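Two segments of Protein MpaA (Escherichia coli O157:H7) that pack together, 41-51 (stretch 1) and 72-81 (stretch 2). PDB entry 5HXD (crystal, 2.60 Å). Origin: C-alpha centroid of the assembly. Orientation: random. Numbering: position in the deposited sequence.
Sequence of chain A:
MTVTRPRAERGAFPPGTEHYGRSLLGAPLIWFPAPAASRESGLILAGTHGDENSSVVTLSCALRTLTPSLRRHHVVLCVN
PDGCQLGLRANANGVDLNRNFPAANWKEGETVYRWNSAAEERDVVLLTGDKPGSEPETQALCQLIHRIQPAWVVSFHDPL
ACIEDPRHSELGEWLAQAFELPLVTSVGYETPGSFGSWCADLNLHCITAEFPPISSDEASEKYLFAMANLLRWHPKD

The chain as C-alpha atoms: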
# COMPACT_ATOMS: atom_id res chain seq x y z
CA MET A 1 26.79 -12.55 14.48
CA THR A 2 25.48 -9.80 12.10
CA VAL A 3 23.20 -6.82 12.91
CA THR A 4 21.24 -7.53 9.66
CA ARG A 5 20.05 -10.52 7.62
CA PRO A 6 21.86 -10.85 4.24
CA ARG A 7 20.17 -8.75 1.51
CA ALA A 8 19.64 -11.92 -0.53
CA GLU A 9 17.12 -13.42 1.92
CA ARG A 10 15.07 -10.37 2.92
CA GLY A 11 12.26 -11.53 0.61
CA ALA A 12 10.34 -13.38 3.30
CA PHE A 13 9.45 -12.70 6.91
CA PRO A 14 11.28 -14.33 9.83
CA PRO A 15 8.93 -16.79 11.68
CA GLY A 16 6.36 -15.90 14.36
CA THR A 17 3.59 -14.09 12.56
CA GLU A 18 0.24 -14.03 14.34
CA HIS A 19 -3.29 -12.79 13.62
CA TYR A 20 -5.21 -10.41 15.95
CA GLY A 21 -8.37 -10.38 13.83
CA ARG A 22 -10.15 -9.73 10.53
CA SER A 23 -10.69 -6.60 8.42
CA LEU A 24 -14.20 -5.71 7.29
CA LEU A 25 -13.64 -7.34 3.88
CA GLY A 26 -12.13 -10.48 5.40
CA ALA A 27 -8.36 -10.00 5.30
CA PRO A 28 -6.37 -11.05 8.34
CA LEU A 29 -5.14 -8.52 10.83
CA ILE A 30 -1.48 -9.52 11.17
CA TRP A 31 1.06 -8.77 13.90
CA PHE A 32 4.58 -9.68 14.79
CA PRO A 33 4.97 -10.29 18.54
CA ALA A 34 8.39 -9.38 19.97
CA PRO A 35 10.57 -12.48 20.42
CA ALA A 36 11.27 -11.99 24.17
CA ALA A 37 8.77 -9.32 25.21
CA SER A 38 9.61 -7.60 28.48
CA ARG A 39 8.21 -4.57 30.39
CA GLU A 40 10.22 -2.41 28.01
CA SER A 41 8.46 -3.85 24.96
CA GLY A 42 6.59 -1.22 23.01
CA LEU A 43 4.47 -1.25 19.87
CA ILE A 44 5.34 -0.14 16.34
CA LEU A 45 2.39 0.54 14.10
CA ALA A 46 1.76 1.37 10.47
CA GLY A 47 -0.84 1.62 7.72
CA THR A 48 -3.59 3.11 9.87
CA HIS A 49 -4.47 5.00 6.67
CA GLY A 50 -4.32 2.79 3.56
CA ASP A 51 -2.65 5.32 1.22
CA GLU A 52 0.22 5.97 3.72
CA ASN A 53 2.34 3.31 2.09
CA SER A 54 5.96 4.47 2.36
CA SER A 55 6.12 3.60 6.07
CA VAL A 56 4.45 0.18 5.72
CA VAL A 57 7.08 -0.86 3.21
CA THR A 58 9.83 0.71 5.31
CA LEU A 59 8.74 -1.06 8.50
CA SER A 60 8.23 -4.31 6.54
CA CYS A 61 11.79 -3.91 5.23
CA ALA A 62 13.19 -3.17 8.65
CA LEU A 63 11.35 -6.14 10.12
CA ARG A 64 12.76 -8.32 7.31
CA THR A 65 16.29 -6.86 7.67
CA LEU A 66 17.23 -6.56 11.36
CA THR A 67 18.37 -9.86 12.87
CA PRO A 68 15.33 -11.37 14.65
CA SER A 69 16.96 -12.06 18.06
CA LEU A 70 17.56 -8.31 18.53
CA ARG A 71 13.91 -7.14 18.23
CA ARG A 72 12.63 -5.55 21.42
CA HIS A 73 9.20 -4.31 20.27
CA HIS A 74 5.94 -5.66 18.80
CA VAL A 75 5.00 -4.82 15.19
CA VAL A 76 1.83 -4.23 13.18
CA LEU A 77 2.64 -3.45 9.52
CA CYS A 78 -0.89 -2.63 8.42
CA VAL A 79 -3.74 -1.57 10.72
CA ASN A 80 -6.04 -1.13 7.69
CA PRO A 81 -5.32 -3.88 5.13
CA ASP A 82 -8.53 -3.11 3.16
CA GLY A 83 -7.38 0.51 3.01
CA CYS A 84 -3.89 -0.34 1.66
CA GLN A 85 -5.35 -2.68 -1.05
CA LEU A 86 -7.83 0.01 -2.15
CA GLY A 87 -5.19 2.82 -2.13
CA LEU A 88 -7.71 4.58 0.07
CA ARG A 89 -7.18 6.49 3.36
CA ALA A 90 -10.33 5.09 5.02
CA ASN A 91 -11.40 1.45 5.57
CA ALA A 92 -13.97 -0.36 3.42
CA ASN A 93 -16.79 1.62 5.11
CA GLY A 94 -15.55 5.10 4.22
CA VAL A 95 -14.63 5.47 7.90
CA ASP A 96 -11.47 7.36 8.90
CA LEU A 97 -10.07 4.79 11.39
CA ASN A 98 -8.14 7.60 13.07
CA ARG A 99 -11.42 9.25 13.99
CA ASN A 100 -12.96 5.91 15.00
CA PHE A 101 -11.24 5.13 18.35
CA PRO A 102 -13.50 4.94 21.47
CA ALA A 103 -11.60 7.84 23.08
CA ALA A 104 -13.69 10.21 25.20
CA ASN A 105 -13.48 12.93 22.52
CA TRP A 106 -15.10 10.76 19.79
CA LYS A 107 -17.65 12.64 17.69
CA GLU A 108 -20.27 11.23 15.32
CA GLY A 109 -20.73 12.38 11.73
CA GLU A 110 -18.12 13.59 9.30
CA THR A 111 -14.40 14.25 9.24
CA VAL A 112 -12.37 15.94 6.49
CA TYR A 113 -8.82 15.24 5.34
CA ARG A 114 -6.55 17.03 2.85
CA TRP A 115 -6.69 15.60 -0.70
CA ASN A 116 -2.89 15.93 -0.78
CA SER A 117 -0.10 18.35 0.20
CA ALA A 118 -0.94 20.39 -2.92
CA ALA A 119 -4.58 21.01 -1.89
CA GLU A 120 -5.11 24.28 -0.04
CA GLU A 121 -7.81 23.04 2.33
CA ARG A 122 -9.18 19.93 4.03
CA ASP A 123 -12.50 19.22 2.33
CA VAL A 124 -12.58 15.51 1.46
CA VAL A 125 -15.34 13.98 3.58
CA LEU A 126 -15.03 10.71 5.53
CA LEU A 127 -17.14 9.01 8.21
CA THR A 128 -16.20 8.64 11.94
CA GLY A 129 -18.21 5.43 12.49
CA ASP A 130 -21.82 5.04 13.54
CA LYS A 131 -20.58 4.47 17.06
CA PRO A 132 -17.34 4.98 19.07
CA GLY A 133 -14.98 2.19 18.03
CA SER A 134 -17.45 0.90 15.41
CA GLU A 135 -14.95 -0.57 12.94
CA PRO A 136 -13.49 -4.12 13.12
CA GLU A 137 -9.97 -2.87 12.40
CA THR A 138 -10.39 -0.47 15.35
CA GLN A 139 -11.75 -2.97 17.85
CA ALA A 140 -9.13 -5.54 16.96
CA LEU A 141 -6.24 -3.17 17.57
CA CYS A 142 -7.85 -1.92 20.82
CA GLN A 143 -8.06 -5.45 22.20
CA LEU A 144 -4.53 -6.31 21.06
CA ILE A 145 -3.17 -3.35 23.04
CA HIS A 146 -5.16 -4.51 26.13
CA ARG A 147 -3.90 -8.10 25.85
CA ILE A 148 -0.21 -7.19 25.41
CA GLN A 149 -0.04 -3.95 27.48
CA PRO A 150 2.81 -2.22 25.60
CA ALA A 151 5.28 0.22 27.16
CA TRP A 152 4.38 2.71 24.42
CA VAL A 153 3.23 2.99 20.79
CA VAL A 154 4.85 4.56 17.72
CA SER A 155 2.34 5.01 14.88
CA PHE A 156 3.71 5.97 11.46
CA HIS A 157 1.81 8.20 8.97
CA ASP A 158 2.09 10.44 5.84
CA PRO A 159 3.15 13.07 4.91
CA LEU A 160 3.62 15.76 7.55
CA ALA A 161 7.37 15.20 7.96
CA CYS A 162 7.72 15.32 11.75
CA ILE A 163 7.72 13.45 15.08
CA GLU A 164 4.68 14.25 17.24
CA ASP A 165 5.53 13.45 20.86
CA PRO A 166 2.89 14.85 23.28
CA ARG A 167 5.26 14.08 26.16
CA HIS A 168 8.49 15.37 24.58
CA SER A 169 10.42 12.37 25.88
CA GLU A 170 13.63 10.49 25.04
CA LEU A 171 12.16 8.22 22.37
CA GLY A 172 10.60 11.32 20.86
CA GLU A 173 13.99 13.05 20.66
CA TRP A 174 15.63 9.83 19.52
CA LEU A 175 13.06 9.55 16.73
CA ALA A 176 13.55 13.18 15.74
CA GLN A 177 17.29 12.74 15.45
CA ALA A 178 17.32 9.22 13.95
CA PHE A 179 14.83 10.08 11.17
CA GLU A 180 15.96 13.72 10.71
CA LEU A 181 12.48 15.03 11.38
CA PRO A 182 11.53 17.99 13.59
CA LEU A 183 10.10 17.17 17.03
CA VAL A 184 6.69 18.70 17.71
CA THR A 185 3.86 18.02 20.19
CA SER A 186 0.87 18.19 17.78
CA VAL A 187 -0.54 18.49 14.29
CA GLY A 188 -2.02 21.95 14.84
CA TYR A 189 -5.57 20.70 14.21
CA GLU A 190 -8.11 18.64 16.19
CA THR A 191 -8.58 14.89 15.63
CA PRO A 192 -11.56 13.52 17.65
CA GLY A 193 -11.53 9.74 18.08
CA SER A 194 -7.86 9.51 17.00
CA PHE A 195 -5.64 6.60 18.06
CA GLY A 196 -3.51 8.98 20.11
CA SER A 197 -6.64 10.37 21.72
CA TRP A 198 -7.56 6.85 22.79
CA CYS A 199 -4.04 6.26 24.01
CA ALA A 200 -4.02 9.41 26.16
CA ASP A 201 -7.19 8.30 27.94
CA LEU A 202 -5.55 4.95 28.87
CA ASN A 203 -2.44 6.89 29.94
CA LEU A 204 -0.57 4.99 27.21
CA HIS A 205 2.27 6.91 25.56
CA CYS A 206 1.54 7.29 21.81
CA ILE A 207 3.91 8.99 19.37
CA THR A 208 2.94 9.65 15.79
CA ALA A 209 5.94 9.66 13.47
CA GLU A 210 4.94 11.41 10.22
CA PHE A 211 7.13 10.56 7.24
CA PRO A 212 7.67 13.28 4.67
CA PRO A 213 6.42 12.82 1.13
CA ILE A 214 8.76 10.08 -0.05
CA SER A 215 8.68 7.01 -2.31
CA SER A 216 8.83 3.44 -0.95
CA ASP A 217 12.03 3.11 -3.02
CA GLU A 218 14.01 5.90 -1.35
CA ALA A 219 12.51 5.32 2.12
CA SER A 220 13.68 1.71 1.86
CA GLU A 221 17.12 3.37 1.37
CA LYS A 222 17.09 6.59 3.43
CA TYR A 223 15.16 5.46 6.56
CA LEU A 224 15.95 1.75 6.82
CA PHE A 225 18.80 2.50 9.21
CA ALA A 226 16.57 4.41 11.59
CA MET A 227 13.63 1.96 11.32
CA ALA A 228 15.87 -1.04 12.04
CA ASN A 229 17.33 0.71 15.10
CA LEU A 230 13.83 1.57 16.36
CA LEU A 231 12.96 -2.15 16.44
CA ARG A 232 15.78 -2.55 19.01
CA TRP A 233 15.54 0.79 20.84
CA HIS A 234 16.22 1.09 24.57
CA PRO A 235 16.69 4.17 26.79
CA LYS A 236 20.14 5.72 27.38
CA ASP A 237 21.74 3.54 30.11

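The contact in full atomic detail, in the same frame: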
# COMPACT_ATOMS: atom_id res chain seq x y z
N SER A 41 9.01 -3.62 26.29
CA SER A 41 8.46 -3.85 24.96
C SER A 41 7.38 -2.85 24.65
O SER A 41 6.44 -2.68 25.44
CB SER A 41 7.92 -5.26 24.83
OG SER A 41 8.97 -6.16 24.61
N GLY A 42 7.54 -2.19 23.51
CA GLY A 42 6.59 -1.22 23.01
C GLY A 42 5.95 -1.71 21.73
O GLY A 42 6.13 -2.87 21.35
N LEU A 43 5.21 -0.84 21.07
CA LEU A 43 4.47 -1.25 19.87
C LEU A 43 4.79 -0.34 18.70
O LEU A 43 4.78 0.89 18.84
CB LEU A 43 2.96 -1.24 20.17
CG LEU A 43 1.95 -1.65 19.09
CD1 LEU A 43 2.35 -2.96 18.42
CD2 LEU A 43 0.58 -1.77 19.73
N ILE A 44 5.10 -0.94 17.55
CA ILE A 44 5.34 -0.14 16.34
C ILE A 44 4.28 -0.44 15.28
O ILE A 44 4.03 -1.59 14.90
CB ILE A 44 6.76 -0.37 15.78
CG1 ILE A 44 7.80 -0.16 16.89
CG2 ILE A 44 7.05 0.61 14.64
CD1 ILE A 44 9.09 -0.92 16.69
N LEU A 45 3.65 0.62 14.81
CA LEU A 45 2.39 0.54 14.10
C LEU A 45 2.55 1.19 12.75
O LEU A 45 3.33 2.14 12.61
CB LEU A 45 1.30 1.26 14.89
CG LEU A 45 -0.04 0.66 15.29
CD1 LEU A 45 0.12 -0.67 15.97
CD2 LEU A 45 -0.72 1.64 16.21
N ALA A 46 1.79 0.72 11.76
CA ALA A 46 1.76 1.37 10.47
C ALA A 46 0.48 1.09 9.69
O ALA A 46 -0.32 0.23 10.06
CB ALA A 46 2.96 0.97 9.66
N GLY A 47 0.29 1.83 8.60
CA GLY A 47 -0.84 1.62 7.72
C GLY A 47 -2.22 1.85 8.32
O GLY A 47 -3.20 1.27 7.85
N THR A 48 -2.30 2.69 9.35
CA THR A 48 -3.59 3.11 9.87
C THR A 48 -4.46 3.63 8.73
O THR A 48 -5.63 3.26 8.62
CB THR A 48 -3.48 4.21 10.94
OG1 THR A 48 -2.75 3.72 12.07
CG2 THR A 48 -4.86 4.64 11.40
N HIS A 49 -3.86 4.49 7.90
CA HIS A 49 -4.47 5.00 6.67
C HIS A 49 -3.89 4.26 5.46
O HIS A 49 -2.68 4.27 5.27
CB HIS A 49 -4.22 6.50 6.53
CG HIS A 49 -4.89 7.33 7.57
ND1 HIS A 49 -4.34 8.51 8.05
CD2 HIS A 49 -6.07 7.18 8.21
CE1 HIS A 49 -5.16 9.04 8.95
NE2 HIS A 49 -6.22 8.25 9.06
N GLY A 50 -4.75 3.66 4.65
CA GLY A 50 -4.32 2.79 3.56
C GLY A 50 -3.51 3.37 2.41
O GLY A 50 -2.84 2.63 1.70
N ASP A 51 -3.54 4.69 2.22
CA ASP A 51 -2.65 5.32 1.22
C ASP A 51 -1.27 5.76 1.78
O ASP A 51 -0.41 6.18 1.01
CB ASP A 51 -3.35 6.51 0.57
CG ASP A 51 -3.81 7.54 1.57
OD1 ASP A 51 -3.93 7.18 2.75
OD2 ASP A 51 -4.07 8.70 1.20
N ARG A 72 13.15 -5.78 20.08
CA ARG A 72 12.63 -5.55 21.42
C ARG A 72 11.12 -5.28 21.46
O ARG A 72 10.47 -5.48 22.50
CB ARG A 72 13.39 -4.38 22.05
CG ARG A 72 14.90 -4.46 21.91
CD ARG A 72 15.60 -3.37 22.71
NE ARG A 72 16.34 -3.90 23.85
CZ ARG A 72 17.66 -4.05 23.90
NH1 ARG A 72 18.41 -3.70 22.86
NH2 ARG A 72 18.22 -4.55 24.99
N HIS A 73 10.56 -4.86 20.32
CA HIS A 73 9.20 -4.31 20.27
C HIS A 73 8.27 -5.02 19.29
O HIS A 73 8.70 -5.51 18.26
CB HIS A 73 9.28 -2.81 19.92
CG HIS A 73 10.27 -2.04 20.74
ND1 HIS A 73 10.36 -2.16 22.10
CD2 HIS A 73 11.22 -1.14 20.38
CE1 HIS A 73 11.32 -1.37 22.56
NE2 HIS A 73 11.86 -0.74 21.52
N HIS A 74 6.98 -5.07 19.64
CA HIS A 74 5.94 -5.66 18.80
C HIS A 74 5.65 -4.83 17.54
O HIS A 74 5.80 -3.60 17.55
CB HIS A 74 4.63 -5.81 19.59
CG HIS A 74 4.77 -6.55 20.88
ND1 HIS A 74 5.15 -7.87 20.94
CD2 HIS A 74 4.55 -6.17 22.16
CE1 HIS A 74 5.18 -8.27 22.19
NE2 HIS A 74 4.81 -7.25 22.96
N VAL A 75 5.19 -5.49 16.48
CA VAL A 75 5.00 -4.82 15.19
C VAL A 75 3.68 -5.18 14.50
O VAL A 75 3.34 -6.36 14.36
CB VAL A 75 6.17 -5.15 14.22
CG1 VAL A 75 5.88 -4.61 12.81
CG2 VAL A 75 7.49 -4.61 14.77
N VAL A 76 2.96 -4.13 14.10
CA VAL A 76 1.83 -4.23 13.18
C VAL A 76 2.11 -3.43 11.90
O VAL A 76 2.13 -2.20 11.91
CB VAL A 76 0.53 -3.70 13.83
CG1 VAL A 76 -0.60 -3.58 12.80
CG2 VAL A 76 0.14 -4.55 15.02
N LEU A 77 2.33 -4.13 10.79
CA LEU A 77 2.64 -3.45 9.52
C LEU A 77 1.45 -2.69 8.95
O LEU A 77 1.62 -1.59 8.41
CB LEU A 77 3.15 -4.45 8.48
CG LEU A 77 4.51 -5.05 8.78
CD1 LEU A 77 4.85 -6.12 7.78
CD2 LEU A 77 5.52 -3.95 8.74
N CYS A 78 0.25 -3.25 9.05
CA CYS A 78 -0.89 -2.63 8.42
C CYS A 78 -2.17 -2.74 9.26
O CYS A 78 -2.81 -3.80 9.34
CB CYS A 78 -1.09 -3.24 7.02
SG CYS A 78 -2.14 -2.29 5.93
N VAL A 79 -2.54 -1.63 9.89
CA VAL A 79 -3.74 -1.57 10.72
C VAL A 79 -4.98 -1.75 9.83
O VAL A 79 -5.95 -2.41 10.23
CB VAL A 79 -3.80 -0.23 11.51
CG1 VAL A 79 -5.18 -0.01 12.10
CG2 VAL A 79 -2.75 -0.19 12.61
N ASN A 80 -4.90 -1.23 8.60
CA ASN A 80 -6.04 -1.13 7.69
C ASN A 80 -5.80 -1.83 6.36
O ASN A 80 -5.71 -1.18 5.34
CB ASN A 80 -6.34 0.35 7.47
CG ASN A 80 -7.53 0.62 6.57
OD1 ASN A 80 -8.32 -0.27 6.28
ND2 ASN A 80 -7.66 1.87 6.14
N PRO A 81 -5.71 -3.17 6.36
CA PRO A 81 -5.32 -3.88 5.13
C PRO A 81 -6.31 -3.78 3.96
O PRO A 81 -5.91 -4.08 2.82
CB PRO A 81 -5.18 -5.34 5.60
CG PRO A 81 -5.89 -5.42 6.88
CD PRO A 81 -5.86 -4.08 7.51

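Residues 43-45 and 74-76 lie side by side as parallel strands, their directions only 17° apart. Leu43 pairs with His74, Ile44 with Val75 and Leu45 with Val76. In the parallel pattern, residues of one strand bond to two neighbours on the other: Ile44 N donates to His74 O (2.8 Å), and Ile44 O accepts from Val76 N (2.9 Å). His74 N to Gly42 O (2.9 Å) extends the ladder backward, while Ala46 N to Val76 O (2.9 Å) is weak, bent to 122°.

Alternation places Leu43, Leu45, His74 and Val76 on one face, Ile44 and Val75 on the other. Both leucines point their CB atoms to the face, yet their ends come nearer the partner strand. Leu43, with chi1 t and chi2 p, brings CD1 to 3.8 Å from His74 CB. Leu45 has chi1 at -127°, between wells, and its CD1 lies 3.7 Å from Val76 CB while its CG meets Val79 CG2 at 3.9 Å. Beta-branched Val75 and Val76, both t, suit extended backbone. On the opposite face Ile44, m then t, reaches back so that CD1 meets the edge of the His73 ring, 3.7 Å from His73 CB.

Two polar contacts hold the N-terminal ends of the stretches together. Ser41, in m, donates OG to Arg72 O (2.7 Å), and His73, also m, presents ND1 as acceptor to Gly42 N (3.2 Å); that bond requires ND1 to be unprotonated.

Further along, Ala46 O accepts from Val79 N (2.9 Å). Gly47 has positive phi, which favours glycine, and a CB there would lie a tight 3.1 Å from Cys78 CA. Val79 points toward stretch 1, its CB 3.7 Å from Thr48 CA. Asn80, chi1 t, makes a weak bond from ND2 to Thr48 O (3.5 Å) and also caps the following helix, a role its short amide suits.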